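Local coordinates for protein telomerase reverse transcriptase (Candida albicans SC5314, PDB 6ZDQ) that probably elongates telomeres as a ribonucleoprotein reverse transcriptase, copying a template within its RNA component into DNA repeats at chromosome ends, at residues K121-D126 and N570-K575; E327-F332 and V500-N505; T576-L581 and R617-K622. All blocks are in the same frame, centred on the assembly; numbering follows the deposited sequence.

Contact 1. Residues K121-D126 and N570-K575; sequences KIHMDD and NFRTFK. With nucleotides of chain B.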
loop_
_atom_site.group_PDB
_atom_site.type_symbol
_atom_site.label_atom_id
_atom_site.label_comp_id
_atom_site.label_asym_id
_atom_site.label_seq_id
_atom_site.Cartn_x
_atom_site.Cartn_y
_atom_site.Cartn_z
ATOM N N LYS A 121 -12.308 4.661 2.817
ATOM C CA LYS A 121 -13.290 5.299 3.681
ATOM C C LYS A 121 -14.416 5.894 2.848
ATOM O O LYS A 121 -14.206 6.352 1.721
ATOM C CB LYS A 121 -12.660 6.403 4.550
ATOM C CG LYS A 121 -11.666 5.909 5.592
ATOM C CD LYS A 121 -10.251 5.849 5.035
ATOM C CE LYS A 121 -9.271 5.325 6.072
ATOM N NZ LYS A 121 -9.625 3.953 6.531
ATOM N N ILE A 122 -15.617 5.878 3.420
ATOM C CA ILE A 122 -16.790 6.520 2.841
ATOM C C ILE A 122 -17.133 7.730 3.699
ATOM O O ILE A 122 -17.252 7.613 4.925
ATOM C CB ILE A 122 -17.985 5.555 2.748
ATOM C CG1 ILE A 122 -17.693 4.431 1.753
ATOM C CG2 ILE A 122 -19.244 6.304 2.339
ATOM C CD1 ILE A 122 -18.842 3.462 1.575
ATOM N N HIS A 123 -17.269 8.889 3.059
ATOM C CA HIS A 123 -17.623 10.102 3.781
ATOM C C HIS A 123 -18.965 9.929 4.480
ATOM O O HIS A 123 -19.918 9.390 3.909
ATOM C CB HIS A 123 -17.675 11.292 2.822
ATOM C CG HIS A 123 -17.468 12.616 3.491
ATOM N ND1 HIS A 123 -18.478 13.289 4.143
ATOM C CD2 HIS A 123 -16.363 13.391 3.607
ATOM C CE1 HIS A 123 -18.006 14.420 4.633
ATOM N NE2 HIS A 123 -16.725 14.507 4.321
ATOM N N MET A 124 -19.037 10.391 5.732
ATOM C CA MET A 124 -20.253 10.207 6.518
ATOM C C MET A 124 -21.445 10.930 5.903
ATOM O O MET A 124 -22.593 10.538 6.140
ATOM C CB MET A 124 -20.026 10.671 7.956
ATOM C CG MET A 124 -19.299 9.648 8.814
ATOM S SD MET A 124 -18.987 10.224 10.492
ATOM C CE MET A 124 -20.609 10.828 10.953
ATOM N N ASP A 125 -21.203 11.982 5.120
ATOM C CA ASP A 125 -22.304 12.615 4.402
ATOM C C ASP A 125 -22.877 11.693 3.333
ATOM O O ASP A 125 -24.081 11.735 3.063
ATOM C CB ASP A 125 -21.843 13.938 3.788
ATOM C CG ASP A 125 -21.748 15.055 4.813
ATOM O OD1 ASP A 125 -22.707 15.236 5.592
ATOM O OD2 ASP A 125 -20.713 15.750 4.847
ATOM N N ASP A 126 -22.035 10.858 2.717
ATOM C CA ASP A 126 -22.522 9.867 1.762
ATOM C C ASP A 126 -23.103 8.650 2.471
ATOM O O ASP A 126 -24.184 8.165 2.114
ATOM C CB ASP A 126 -21.391 9.437 0.826
ATOM C CG ASP A 126 -20.863 10.578 -0.011
ATOM O OD1 ASP A 126 -21.656 11.482 -0.347
ATOM O OD2 ASP A 126 -19.655 10.570 -0.334
ATOM N N ASN A 570 -11.738 8.546 -0.717
ATOM C CA ASN A 570 -11.672 9.979 -0.437
ATOM C C ASN A 570 -12.140 10.850 -1.593
ATOM O O ASN A 570 -12.193 12.077 -1.438
ATOM C CB ASN A 570 -10.261 10.438 -0.036
ATOM C CG ASN A 570 -9.612 9.514 0.972
ATOM O OD1 ASN A 570 -8.468 9.098 0.799
ATOM N ND2 ASN A 570 -10.344 9.182 2.029
ATOM N N PHE A 571 -12.474 10.274 -2.741
ATOM C CA PHE A 571 -12.868 11.043 -3.915
ATOM C C PHE A 571 -14.389 11.044 -4.000
ATOM O O PHE A 571 -15.010 9.998 -4.219
ATOM C CB PHE A 571 -12.233 10.464 -5.178
ATOM C CG PHE A 571 -10.730 10.510 -5.176
ATOM C CD1 PHE A 571 -10.055 11.552 -4.562
ATOM C CD2 PHE A 571 -9.993 9.505 -5.780
ATOM C CE1 PHE A 571 -8.673 11.592 -4.553
ATOM C CE2 PHE A 571 -8.611 9.540 -5.774
ATOM C CZ PHE A 571 -7.950 10.585 -5.161
ATOM N N ARG A 572 -14.987 12.222 -3.809
ATOM C CA ARG A 572 -16.438 12.353 -3.859
ATOM C C ARG A 572 -16.891 13.576 -4.650
ATOM O O ARG A 572 -18.094 13.864 -4.677
ATOM C CB ARG A 572 -17.017 12.400 -2.441
ATOM C CG ARG A 572 -16.383 13.446 -1.544
ATOM C CD ARG A 572 -16.840 13.279 -0.106
ATOM N NE ARG A 572 -18.294 13.195 -0.004
ATOM C CZ ARG A 572 -19.096 14.248 0.109
ATOM N NH1 ARG A 572 -18.588 15.472 0.135
ATOM N NH2 ARG A 572 -20.407 14.078 0.194
ATOM N N THR A 573 -15.975 14.302 -5.288
ATOM C CA THR A 573 -16.307 15.468 -6.091
ATOM C C THR A 573 -15.712 15.300 -7.481
ATOM O O THR A 573 -14.688 14.637 -7.656
ATOM C CB THR A 573 -15.784 16.770 -5.461
ATOM O OG1 THR A 573 -14.350 16.762 -5.461
ATOM C CG2 THR A 573 -16.285 16.915 -4.032
ATOM N N PHE A 574 -16.379 15.896 -8.474
ATOM C CA PHE A 574 -15.886 15.813 -9.846
ATOM C C PHE A 574 -14.491 16.412 -9.976
ATOM O O PHE A 574 -13.656 15.901 -10.732
ATOM C CB PHE A 574 -16.856 16.511 -10.800
ATOM C CG PHE A 574 -18.147 15.771 -11.005
ATOM C CD1 PHE A 574 -18.192 14.641 -11.806
ATOM C CD2 PHE A 574 -19.317 16.210 -10.409
ATOM C CE1 PHE A 574 -19.378 13.960 -12.000
ATOM C CE2 PHE A 574 -20.506 15.535 -10.601
ATOM C CZ PHE A 574 -20.536 14.408 -11.398
ATOM N N LYS A 575 -14.221 17.502 -9.253
ATOM C CA LYS A 575 -12.905 18.129 -9.318
ATOM C C LYS A 575 -11.816 17.176 -8.841
ATOM O O LYS A 575 -10.809 16.973 -9.527
ATOM C CB LYS A 575 -12.895 19.417 -8.495
ATOM C CG LYS A 575 -13.732 20.538 -9.084
ATOM C CD LYS A 575 -13.640 21.795 -8.235
ATOM C CE LYS A 575 -14.412 22.939 -8.866
ATOM N NZ LYS A 575 -14.407 24.157 -8.006
ATOM P P C B 37 -17.025 21.051 -5.498
ATOM O OP1 C B 37 -15.796 20.367 -5.972
ATOM O OP2 C B 37 -16.910 22.245 -4.620
ATOM O "O5'" C B 37 -17.900 21.442 -6.767
ATOM C "C5'" C B 37 -17.807 22.732 -7.338
ATOM C "C4'" C B 37 -19.111 23.157 -7.957
ATOM O "O4'" C B 37 -20.163 23.144 -6.959
ATOM C "C3'" C B 37 -19.132 24.573 -8.497
ATOM O "O3'" C B 37 -18.550 24.668 -9.781
ATOM C "C2'" C B 37 -20.610 24.929 -8.464
ATOM O "O2'" C B 37 -21.284 24.364 -9.579
ATOM C "C1'" C B 37 -21.069 24.201 -7.199
ATOM N N1 C B 37 -21.092 25.077 -6.003
ATOM C C2 C B 37 -22.027 26.115 -5.902
ATOM O O2 C B 37 -22.823 26.319 -6.831
ATOM N N3 C B 37 -22.035 26.889 -4.791
ATOM C C4 C B 37 -21.171 26.655 -3.803
ATOM N N4 C B 37 -21.222 27.446 -2.728
ATOM C C5 C B 37 -20.217 25.602 -3.873
ATOM C C6 C B 37 -20.217 24.845 -4.977
ATOM P P C B 35 -19.508 20.851 5.927
ATOM O OP1 C B 35 -18.136 20.480 6.360
ATOM O OP2 C B 35 -19.903 22.280 5.873
ATOM O "O5'" C B 35 -19.764 20.226 4.484
ATOM C "C5'" C B 35 -19.547 18.844 4.240
ATOM C "C4'" C B 35 -20.194 18.398 2.954
ATOM O "O4'" C B 35 -21.625 18.642 3.006
ATOM C "C3'" C B 35 -19.752 19.121 1.694
ATOM O "O3'" C B 35 -18.508 18.663 1.192
ATOM C "C2'" C B 35 -20.921 18.875 0.750
ATOM O "O2'" C B 35 -20.870 17.560 0.219
ATOM C "C1'" C B 35 -22.105 18.959 1.714
ATOM N N1 C B 35 -22.700 20.314 1.742
ATOM C C2 C B 35 -23.525 20.716 0.685
ATOM O O2 C B 35 -23.743 19.929 -0.248
ATOM N N3 C B 35 -24.071 21.954 0.703
ATOM C C4 C B 35 -23.820 22.780 1.719
ATOM N N4 C B 35 -24.378 23.993 1.697
ATOM C C5 C B 35 -22.983 22.399 2.807
ATOM C C6 C B 35 -22.451 21.172 2.777
ATOM P P U B 36 -17.503 19.692 0.476
ATOM O OP1 U B 36 -16.195 19.012 0.297
ATOM O OP2 U B 36 -17.572 20.982 1.207
ATOM O "O5'" U B 36 -18.145 19.923 -0.962
ATOM C "C5'" U B 36 -18.460 18.822 -1.801
ATOM C "C4'" U B 36 -19.375 19.231 -2.927
ATOM O "O4'" U B 36 -20.642 19.697 -2.399
ATOM C "C3'" U B 36 -18.888 20.383 -3.783
ATOM O "O3'" U B 36 -17.935 19.968 -4.744
ATOM C "C2'" U B 36 -20.181 20.926 -4.383
ATOM O "O2'" U B 36 -20.597 20.134 -5.486
ATOM C "C1'" U B 36 -21.166 20.709 -3.233
ATOM N N1 U B 36 -21.379 21.932 -2.425
ATOM C C2 U B 36 -22.329 22.829 -2.870
ATOM O O2 U B 36 -22.976 22.652 -3.887
ATOM N N3 U B 36 -22.492 23.941 -2.083
ATOM C C4 U B 36 -21.816 24.239 -0.917
ATOM O O4 U B 36 -22.075 25.284 -0.319
ATOM C C5 U B 36 -20.851 23.261 -0.520
ATOM C C6 U B 36 -20.671 22.166 -1.268
#
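Two partners grip Asp126 OD1: Arg572 NH2 at 2.9 Å and, from farther along the chain, Arg129 NH1 in a second salt bridge. The bridge joins the telomerase RNA-binding domain to the loop before helix 574-588, which probably belongs to the C-terminal extension, the thumb of the polymerase; RNA lines the same junction. Arg572 holds the carboxylate side-on, with NE reaching Asp126 OD2 at 3.0 Å. Both bonds are nearly straight (165° and 171°) and leave in the guanidinium plane, but each oxygen is met from above the carboxylate plane. Arg572 starts in the crowded position between backbone N and carbonyl carbon and bends at chi3 (-51°), which brings the guanidinium back over the His123 ring. The two flat groups stack with centres 4.3 Å apart. As N-cap of helix 124-127, His123 accepts from Asp125 N through ND1, close to the ring plane, which helps fix the ring. The third guanidinium nitrogen serves the RNA, Arg572 NH1 donating to O2' of C35 of chain B at 3.1 Å, with a weak bond to its O3'. Farther along, Thr573 CG2 touches O3' of U36 of chain B, and the extended Lys575 passes OP1 of C37 of chain B with its CD, carrying NZ on to a salt bridge with another RNA phosphate.

Contact 2. Residues E327-F332 and V500-N505; sequences EIPKLF and VTPDSN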
loop_
_atom_site.group_PDB
_atom_site.type_symbol
_atom_site.label_atom_id
_atom_site.label_comp_id
_atom_site.label_asym_id
_atom_site.label_seq_id
_atom_site.Cartn_x
_atom_site.Cartn_y
_atom_site.Cartn_z
ATOM N N GLU A 327 18.358 -5.179 -36.306
ATOM C CA GLU A 327 17.332 -6.105 -35.848
ATOM C C GLU A 327 17.802 -6.759 -34.558
ATOM O O GLU A 327 18.995 -6.768 -34.243
ATOM C CB GLU A 327 17.011 -7.177 -36.901
ATOM C CG GLU A 327 16.276 -6.663 -38.131
ATOM C CD GLU A 327 14.925 -6.061 -37.796
ATOM O OE1 GLU A 327 14.286 -6.525 -36.826
ATOM O OE2 GLU A 327 14.503 -5.119 -38.501
ATOM N N ILE A 328 16.849 -7.306 -33.812
ATOM C CA ILE A 328 17.138 -7.952 -32.534
ATOM C C ILE A 328 17.586 -9.389 -32.778
ATOM O O ILE A 328 16.824 -10.188 -33.341
ATOM C CB ILE A 328 15.920 -7.908 -31.594
ATOM C CG1 ILE A 328 15.587 -6.465 -31.201
ATOM C CG2 ILE A 328 16.169 -8.756 -30.357
ATOM C CD1 ILE A 328 14.584 -5.784 -32.111
ATOM N N PRO A 329 18.797 -9.763 -32.380
ATOM C CA PRO A 329 19.249 -11.150 -32.533
ATOM C C PRO A 329 18.654 -12.034 -31.439
ATOM O O PRO A 329 17.861 -11.593 -30.609
ATOM C CB PRO A 329 20.769 -11.035 -32.404
ATOM C CG PRO A 329 20.971 -9.850 -31.523
ATOM C CD PRO A 329 19.862 -8.887 -31.859
ATOM N N LYS A 330 19.053 -13.304 -31.453
ATOM C CA LYS A 330 18.541 -14.273 -30.488
ATOM C C LYS A 330 19.157 -14.001 -29.121
ATOM O O LYS A 330 20.367 -14.160 -28.929
ATOM C CB LYS A 330 18.841 -15.696 -30.950
ATOM C CG LYS A 330 17.903 -16.735 -30.355
ATOM C CD LYS A 330 18.254 -18.143 -30.802
ATOM C CE LYS A 330 17.129 -19.107 -30.467
ATOM N NZ LYS A 330 16.680 -18.964 -29.056
ATOM N N LEU A 331 18.324 -13.593 -28.168
ATOM C CA LEU A 331 18.773 -13.163 -26.852
ATOM C C LEU A 331 18.702 -14.308 -25.852
ATOM O O LEU A 331 17.733 -15.074 -25.836
ATOM C CB LEU A 331 17.926 -11.989 -26.360
ATOM C CG LEU A 331 17.904 -10.784 -27.301
ATOM C CD1 LEU A 331 16.869 -9.763 -26.861
ATOM C CD2 LEU A 331 19.286 -10.157 -27.375
ATOM N N PHE A 332 19.737 -14.425 -25.024
ATOM C CA PHE A 332 19.759 -15.387 -23.926
ATOM C C PHE A 332 19.295 -14.674 -22.659
ATOM O O PHE A 332 20.018 -13.836 -22.111
ATOM C CB PHE A 332 21.156 -15.976 -23.743
ATOM C CG PHE A 332 21.673 -16.707 -24.951
ATOM C CD1 PHE A 332 21.276 -18.009 -25.215
ATOM C CD2 PHE A 332 22.567 -16.097 -25.816
ATOM C CE1 PHE A 332 21.755 -18.685 -26.324
ATOM C CE2 PHE A 332 23.049 -16.768 -26.926
ATOM C CZ PHE A 332 22.643 -18.064 -27.180
ATOM N N VAL A 500 19.777 -10.112 -20.094
ATOM C CA VAL A 500 19.512 -10.287 -21.517
ATOM C C VAL A 500 20.793 -9.966 -22.273
ATOM O O VAL A 500 21.339 -8.865 -22.131
ATOM C CB VAL A 500 18.359 -9.395 -22.008
ATOM C CG1 VAL A 500 18.120 -9.611 -23.488
ATOM C CG2 VAL A 500 17.088 -9.672 -21.213
ATOM N N THR A 501 21.273 -10.922 -23.075
ATOM C CA THR A 501 22.467 -10.687 -23.876
ATOM C C THR A 501 22.502 -11.667 -25.035
ATOM O O THR A 501 22.080 -12.819 -24.867
ATOM C CB THR A 501 23.745 -10.821 -23.037
ATOM O OG1 THR A 501 24.890 -10.601 -23.871
ATOM C CG2 THR A 501 23.840 -12.206 -22.397
ATOM N N PRO A 502 22.968 -11.249 -26.217
ATOM C CA PRO A 502 23.176 -12.219 -27.301
ATOM C C PRO A 502 24.439 -13.045 -27.140
ATOM O O PRO A 502 24.577 -14.069 -27.822
ATOM C CB PRO A 502 23.252 -11.331 -28.552
ATOM C CG PRO A 502 23.796 -10.041 -28.042
ATOM C CD PRO A 502 23.238 -9.867 -26.650
ATOM N N ASP A 503 25.359 -12.636 -26.269
ATOM C CA ASP A 503 26.599 -13.371 -26.052
ATOM C C ASP A 503 26.314 -14.613 -25.215
ATOM O O ASP A 503 25.787 -14.511 -24.101
ATOM C CB ASP A 503 27.628 -12.477 -25.363
ATOM C CG ASP A 503 29.047 -13.013 -25.477
ATOM O OD1 ASP A 503 29.222 -14.232 -25.693
ATOM O OD2 ASP A 503 29.994 -12.209 -25.345
ATOM N N SER A 504 26.662 -15.785 -25.752
ATOM C CA SER A 504 26.481 -17.027 -25.003
ATOM C C SER A 504 27.507 -17.152 -23.883
ATOM O O SER A 504 27.206 -17.705 -22.819
ATOM C CB SER A 504 26.568 -18.227 -25.946
ATOM O OG SER A 504 27.846 -18.304 -26.549
ATOM N N ASN A 505 28.727 -16.655 -24.111
ATOM C CA ASN A 505 29.761 -16.721 -23.081
ATOM C C ASN A 505 29.355 -15.939 -21.837
ATOM O O ASN A 505 29.670 -16.340 -20.710
ATOM C CB ASN A 505 31.085 -16.201 -23.640
ATOM C CG ASN A 505 32.251 -16.467 -22.710
ATOM O OD1 ASN A 505 32.564 -15.655 -21.838
ATOM N ND2 ASN A 505 32.903 -17.609 -22.892
#
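The outer end of a palm β-sheet forms this contact: strand 332-337 begins where the antiparallel strand 496-501 finishes, and the two are the central neighbours of a four-stranded antiparallel sheet in the reverse transcriptase domain. As in other polymerases of this family, they probably correspond to the palm strands that carry motifs A and C. Phe332 and Thr501 make a hydrogen-bonded pair. Phe332 N, above the plane of the carbonyl, donates to Thr501 O at 2.8 Å, and Thr501 N returns a longer, weak bond to Phe332 O. Beside this pair, Leu331 crosses Val500 obliquely, its CD1 methyl resting 3.6 Å from Val500 CG1, while its other methyl, CD2, lies alongside the Pro502 ring at CD. Pro329 CG meets Pro502 CB in turn, and Leu321 and Tyr317 of helix 307-325 back this apolar group. The Phe332 ring, with CG anti to the carbonyl carbon, leans along the departing chain: the ring turns its edge to Pro502 O, 3.2 Å from CE2, and CE2 also brushes Ser504 CB. Past the strand, an ST turn (Asp503 N to Thr501 OG1) bends the backbone, and Asp503 OD1 then caps helix 504-514 by accepting from Asn505 N at 2.9 Å. Thr501 OG1 is itself hydrogen-bonded to Asp487 O. Backbone bonds thus set the strand register, apolar side chains pack beside it, and side-chain oxygens take up amide groups where strand gives way to helix.

Contact 3. Residues T576-L581 and R617-K622; sequences TLVKYL and REFKTK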
loop_
_atom_site.group_PDB
_atom_site.type_symbol
_atom_site.label_atom_id
_atom_site.label_comp_id
_atom_site.label_asym_id
_atom_site.label_seq_id
_atom_site.Cartn_x
_atom_site.Cartn_y
_atom_site.Cartn_z
ATOM N N THR A 576 -12.004 16.577 -7.664
ATOM C CA THR A 576 -10.998 15.661 -7.137
ATOM C C THR A 576 -10.929 14.369 -7.942
ATOM O O THR A 576 -9.856 13.762 -8.045
ATOM C CB THR A 576 -11.280 15.356 -5.666
ATOM O OG1 THR A 576 -12.619 14.864 -5.525
ATOM C CG2 THR A 576 -11.114 16.614 -4.822
ATOM N N LEU A 577 -12.056 13.926 -8.505
ATOM C CA LEU A 577 -12.054 12.707 -9.310
ATOM C C LEU A 577 -11.218 12.875 -10.573
ATOM O O LEU A 577 -10.331 12.061 -10.853
ATOM C CB LEU A 577 -13.485 12.306 -9.666
ATOM C CG LEU A 577 -13.625 11.136 -10.646
ATOM C CD1 LEU A 577 -12.910 9.893 -10.134
ATOM C CD2 LEU A 577 -15.092 10.844 -10.924
ATOM N N VAL A 578 -11.488 13.927 -11.352
ATOM C CA VAL A 578 -10.749 14.119 -12.595
ATOM C C VAL A 578 -9.308 14.519 -12.310
ATOM O O VAL A 578 -8.414 14.257 -13.123
ATOM C CB VAL A 578 -11.452 15.147 -13.503
ATOM C CG1 VAL A 578 -12.903 14.750 -13.733
ATOM C CG2 VAL A 578 -11.352 16.553 -12.921
ATOM N N LYS A 579 -9.055 15.163 -11.169
ATOM C CA LYS A 579 -7.685 15.500 -10.797
ATOM C C LYS A 579 -6.842 14.242 -10.633
ATOM O O LYS A 579 -5.736 14.145 -11.178
ATOM C CB LYS A 579 -7.680 16.328 -9.513
ATOM C CG LYS A 579 -6.295 16.674 -8.997
ATOM C CD LYS A 579 -6.380 17.443 -7.690
ATOM C CE LYS A 579 -5.000 17.753 -7.141
ATOM N NZ LYS A 579 -5.069 18.491 -5.850
ATOM N N TYR A 580 -7.352 13.262 -9.885
ATOM C CA TYR A 580 -6.629 12.004 -9.729
ATOM C C TYR A 580 -6.569 11.236 -11.044
ATOM O O TYR A 580 -5.509 10.729 -11.426
ATOM C CB TYR A 580 -7.273 11.149 -8.638
ATOM C CG TYR A 580 -6.734 9.735 -8.600
ATOM C CD1 TYR A 580 -5.479 9.462 -8.070
ATOM C CD2 TYR A 580 -7.475 8.674 -9.103
ATOM C CE1 TYR A 580 -4.980 8.173 -8.039
ATOM C CE2 TYR A 580 -6.986 7.383 -9.078
ATOM C CZ TYR A 580 -5.739 7.138 -8.543
ATOM O OH TYR A 580 -5.251 5.851 -8.518
ATOM N N LEU A 581 -7.702 11.131 -11.748
ATOM C CA LEU A 581 -7.729 10.388 -13.004
ATOM C C LEU A 581 -6.751 10.973 -14.017
ATOM O O LEU A 581 -6.092 10.231 -14.754
ATOM C CB LEU A 581 -9.147 10.367 -13.581
ATOM C CG LEU A 581 -10.195 9.540 -12.830
ATOM C CD1 LEU A 581 -11.501 9.478 -13.610
ATOM C CD2 LEU A 581 -9.675 8.143 -12.535
ATOM N N ARG A 617 -14.372 4.676 -18.261
ATOM C CA ARG A 617 -15.522 4.004 -17.665
ATOM C C ARG A 617 -15.487 4.072 -16.145
ATOM O O ARG A 617 -16.543 4.021 -15.503
ATOM C CB ARG A 617 -15.598 2.553 -18.141
ATOM C CG ARG A 617 -14.441 1.683 -17.701
ATOM C CD ARG A 617 -14.412 0.389 -18.494
ATOM N NE ARG A 617 -14.573 0.631 -19.927
ATOM C CZ ARG A 617 -14.380 -0.291 -20.865
ATOM N NH1 ARG A 617 -14.009 -1.518 -20.526
ATOM N NH2 ARG A 617 -14.551 0.015 -22.145
ATOM N N GLU A 618 -14.298 4.204 -15.552
ATOM C CA GLU A 618 -14.220 4.439 -14.114
ATOM C C GLU A 618 -14.837 5.783 -13.751
ATOM O O GLU A 618 -15.470 5.924 -12.697
ATOM C CB GLU A 618 -12.766 4.372 -13.643
ATOM C CG GLU A 618 -12.576 4.642 -12.159
ATOM C CD GLU A 618 -13.248 3.600 -11.291
ATOM O OE1 GLU A 618 -13.201 2.404 -11.648
ATOM O OE2 GLU A 618 -13.833 3.980 -10.255
ATOM N N PHE A 619 -14.666 6.784 -14.615
ATOM C CA PHE A 619 -15.346 8.057 -14.407
ATOM C C PHE A 619 -16.854 7.904 -14.554
ATOM O O PHE A 619 -17.620 8.502 -13.789
ATOM C CB PHE A 619 -14.808 9.109 -15.380
ATOM C CG PHE A 619 -15.609 10.381 -15.398
ATOM C CD1 PHE A 619 -15.507 11.296 -14.364
ATOM C CD2 PHE A 619 -16.464 10.660 -16.450
ATOM C CE1 PHE A 619 -16.246 12.463 -14.376
ATOM C CE2 PHE A 619 -17.205 11.824 -16.469
ATOM C CZ PHE A 619 -17.095 12.728 -15.431
ATOM N N LYS A 620 -17.302 7.116 -15.537
ATOM C CA LYS A 620 -18.736 6.913 -15.729
ATOM C C LYS A 620 -19.367 6.200 -14.537
ATOM O O LYS A 620 -20.494 6.518 -14.143
ATOM C CB LYS A 620 -18.993 6.131 -17.016
ATOM C CG LYS A 620 -18.639 6.888 -18.280
ATOM C CD LYS A 620 -19.418 6.353 -19.469
ATOM C CE LYS A 620 -19.121 4.885 -19.717
ATOM N NZ LYS A 620 -17.728 4.666 -20.184
ATOM N N THR A 621 -18.655 5.232 -13.954
ATOM C CA THR A 621 -19.211 4.466 -12.840
ATOM C C THR A 621 -19.453 5.356 -11.627
ATOM O O THR A 621 -20.531 5.326 -11.021
ATOM C CB THR A 621 -18.276 3.309 -12.483
ATOM O OG1 THR A 621 -18.298 2.330 -13.531
ATOM C CG2 THR A 621 -18.699 2.660 -11.173
ATOM N N LYS A 622 -18.454 6.158 -11.257
ATOM C CA LYS A 622 -18.609 7.084 -10.144
ATOM C C LYS A 622 -19.527 8.255 -10.483
ATOM O O LYS A 622 -20.048 8.901 -9.569
ATOM C CB LYS A 622 -17.234 7.591 -9.703
ATOM C CG LYS A 622 -17.244 8.347 -8.391
ATOM C CD LYS A 622 -15.882 8.929 -8.090
ATOM C CE LYS A 622 -16.002 10.163 -7.218
ATOM N NZ LYS A 622 -14.720 10.897 -7.068
#
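Leu577 is gripped from two directions by helix 602-626. Its CD2 methyl lies obliquely against the Phe619 ring, 3.5 Å from CD1, and the same methyl meets Lys622 CD at an equal 3.5 Å. Lys622 stretches out almost fully beyond CG, itself anti to the backbone N (chi1 -169°); it and Leu577 reach toward each other and their ends pass, CD against the leucine methyls and NZ 3.2 Å from Leu577 CB. Phe619 also takes Leu581 CD1 against its CB at 3.8 Å, the two side chains crossing at about a right angle, and Val578 CG1 lies alongside at CE1. Leu577 and Leu581, one turn apart on the same helix, thus both pack on one phenylalanine. Behind this first shell the helices 574-588 and 602-626 form an antiparallel pair, their local axes 11.2 Å apart at 163°. Phe637 stacks on the Phe619 ring and Phe632 touches it, while Ile626 and Val615 add further contacts to Leu577 and Leu581. On another side of helix 602-626, Arg617 and Lys620 each form a salt bridge with one oxygen of Glu676. The joint is apolar apart from Lys622, which acts through its hydrocarbon chain; its amino group is carried past the leucine toward the Phe571 loop, where backbone carbonyl groups would probably ease the burial of its charge.

Contacts 1 and 3 are neighbours, with centres about 12 Å apart on the same side of the chain's centre, and both use helix 574-588: contact 1 its N-terminal start, contact 3 its next turns. Lys622 NZ packs against Phe571 O, 3.0 Å away, where the two contacts touch. Contact 2 belongs to the palm sheet, centred about 52 Å from contact 1 and 44 Å from contact 3. Along the chain contact 2 nests inside the long loop that contact 1 closes, and contact 3 follows. The RNA-binding domain thus meets the C-terminal helices directly, although the polymerase domain lies between them in sequence, consistent with the ring-like closure known for telomerase reverse transcriptases.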